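Local coordinates for protein N-terminal cyanobactin protease (Planktothrix agardhii NIES-596, PDB 4H6W) that probably acts as a subtilisin-like serine endopeptidase, here its protease domain, and belongs to a family of transamidating proteases that mature cyanobactins, at residues V25-G30 with I71-H76. Residues are numbered along the deposited sequence; the frame is centred on the assembly and turned at random.
Sequences VAVLDG and IIFGQH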
loop_
_atom_site.group_PDB
_atom_site.type_symbol
_atom_site.label_atom_id
_atom_site.label_comp_id
_atom_site.label_asym_id
_atom_site.label_seq_id
_atom_site.Cartn_x
_atom_site.Cartn_y
_atom_site.Cartn_z
ATOM N N VAL A 25 7.042 -7.937 -1.659
ATOM C CA VAL A 25 6.212 -6.769 -1.949
ATOM C C VAL A 25 6.759 -6.066 -3.190
ATOM O O VAL A 25 7.928 -5.701 -3.235
ATOM C CB VAL A 25 6.168 -5.787 -0.751
ATOM C CG1 VAL A 25 5.447 -4.495 -1.114
ATOM C CG2 VAL A 25 5.483 -6.429 0.449
ATOM N N ALA A 26 5.915 -5.903 -4.201
ATOM C CA ALA A 26 6.307 -5.200 -5.426
ATOM C C ALA A 26 5.846 -3.757 -5.347
ATOM O O ALA A 26 4.720 -3.493 -4.943
ATOM C CB ALA A 26 5.705 -5.876 -6.643
ATOM N N VAL A 27 6.717 -2.824 -5.722
ATOM C CA VAL A 27 6.339 -1.413 -5.758
ATOM C C VAL A 27 6.257 -0.964 -7.209
ATOM O O VAL A 27 7.269 -0.919 -7.909
ATOM C CB VAL A 27 7.304 -0.520 -4.953
ATOM C CG1 VAL A 27 6.889 0.935 -5.078
ATOM C CG2 VAL A 27 7.355 -0.947 -3.482
ATOM N N LEU A 28 5.036 -0.681 -7.663
ATOM C CA LEU A 28 4.804 -0.218 -9.025
ATOM C C LEU A 28 4.638 1.288 -9.012
ATOM O O LEU A 28 3.594 1.819 -8.613
ATOM C CB LEU A 28 3.586 -0.904 -9.655
ATOM C CG LEU A 28 3.785 -2.312 -10.217
ATOM C CD1 LEU A 28 4.295 -3.301 -9.175
ATOM C CD2 LEU A 28 2.485 -2.801 -10.820
ATOM N N ASP A 29 5.691 1.969 -9.451
ATOM C CA ASP A 29 5.819 3.404 -9.282
ATOM C C ASP A 29 6.915 3.916 -10.218
ATOM O O ASP A 29 7.190 3.292 -11.250
ATOM C CB ASP A 29 6.177 3.699 -7.830
ATOM C CG ASP A 29 5.680 5.044 -7.372
ATOM O OD1 ASP A 29 4.674 5.052 -6.625
ATOM O OD2 ASP A 29 6.283 6.079 -7.768
ATOM N N GLY A 30 7.529 5.046 -9.872
ATOM C CA GLY A 30 8.686 5.540 -10.620
ATOM C C GLY A 30 9.957 4.822 -10.201
ATOM O O GLY A 30 9.940 3.970 -9.292
ATOM N N ILE A 71 9.091 4.066 2.619
ATOM C CA ILE A 71 8.026 3.805 3.620
ATOM C C ILE A 71 7.899 2.318 3.990
ATOM O O ILE A 71 7.681 1.963 5.161
ATOM C CB ILE A 71 6.658 4.380 3.167
ATOM C CG1 ILE A 71 6.681 5.917 3.275
ATOM C CG2 ILE A 71 5.511 3.795 3.991
ATOM C CD1 ILE A 71 5.796 6.647 2.308
ATOM N N ILE A 72 8.070 1.454 2.996
ATOM C CA ILE A 72 7.982 0.018 3.213
ATOM C C ILE A 72 9.319 -0.587 3.652
ATOM O O ILE A 72 9.347 -1.365 4.598
ATOM C CB ILE A 72 7.448 -0.717 1.957
ATOM C CG1 ILE A 72 6.085 -0.159 1.549
ATOM C CG2 ILE A 72 7.353 -2.218 2.197
ATOM C CD1 ILE A 72 5.722 -0.439 0.098
ATOM N N PHE A 73 10.409 -0.237 2.970
ATOM C CA PHE A 73 11.687 -0.963 3.116
ATOM C C PHE A 73 12.799 -0.220 3.854
ATOM O O PHE A 73 13.886 -0.765 4.005
ATOM C CB PHE A 73 12.220 -1.410 1.747
ATOM C CG PHE A 73 11.306 -2.349 1.028
ATOM C CD1 PHE A 73 11.205 -3.679 1.423
ATOM C CD2 PHE A 73 10.528 -1.902 -0.033
ATOM C CE1 PHE A 73 10.341 -4.544 0.768
ATOM C CE2 PHE A 73 9.667 -2.763 -0.695
ATOM C CZ PHE A 73 9.565 -4.083 -0.291
ATOM N N GLY A 74 12.549 1.019 4.279
ATOM C CA GLY A 74 13.539 1.769 5.045
ATOM C C GLY A 74 14.078 0.911 6.176
ATOM O O GLY A 74 13.316 0.401 6.999
ATOM N N GLN A 75 15.392 0.708 6.197
ATOM C CA GLN A 75 16.003 -0.142 7.222
ATOM C C GLN A 75 15.984 0.566 8.566
ATOM O O GLN A 75 16.209 1.776 8.646
ATOM C CB GLN A 75 17.434 -0.531 6.838
ATOM C CG GLN A 75 17.540 -1.437 5.620
ATOM C CD GLN A 75 16.713 -2.696 5.734
ATOM O OE1 GLN A 75 15.748 -2.872 4.999
ATOM N NE2 GLN A 75 17.075 -3.576 6.653
ATOM N N HIS A 76 15.688 -0.173 9.620
ATOM C CA HIS A 76 15.712 0.440 10.953
ATOM C C HIS A 76 17.113 0.922 11.321
ATOM O O HIS A 76 18.115 0.288 10.980
ATOM C CB HIS A 76 15.085 -0.486 11.989
ATOM C CG HIS A 76 13.623 -0.693 11.758
ATOM N ND1 HIS A 76 12.750 -1.087 12.748
ATOM C CD2 HIS A 76 12.871 -0.514 10.644
ATOM C CE1 HIS A 76 11.532 -1.167 12.246
ATOM N NE2 HIS A 76 11.579 -0.824 10.972
#
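Val25 and Val27, neighbouring bumps on one face of strand 24-28, meet Ile72 and Phe73 at the C-terminal end of helix 63-73, where a helix of the subtilisin-like alpha/beta fold packs on an inner strand of the parallel sheet. Both valines turn their CB toward the helix, and the hollow between them is filled from two sides. Ile72 reaches in tip to tip with Val27, its CD1 lying 4.0 Å from Val27 CG2 and 4.2 Å from Val25 CG1, so that the one methyl bridges both. Phe73 enters by the rim of its ring: CZ abuts Val25 CB at 3.8 Å, while Val27 CG2 sits near the ring plane beside CE2. With its CG anti to the carbonyl carbon (chi1 -61°), the phenylalanine points its ring at the strand alongside Ile72, whose CG2 rests over the ring centre, 3.7 Å above the plane. Val27 CG2 thus fits the notch between the isoleucine tip and the aromatic rim. Pro228 of helix 223-243 also touches Ile72, and Val68 of helix 63-73 touches both Val27 and Asp29. The strand leads into Asp29, the predicted charge-relay aspartate, whose OD2 is hydrogen-bonded to His64 ND1 and accepts a bond from Gly30 N at 2.7 Å. Beside this wholly apolar side-chain packing, the carbonyl oxygen Val25 O lies at the edge of the phenyl ring, near its plane, 3.7 Å from Phe73 CZ.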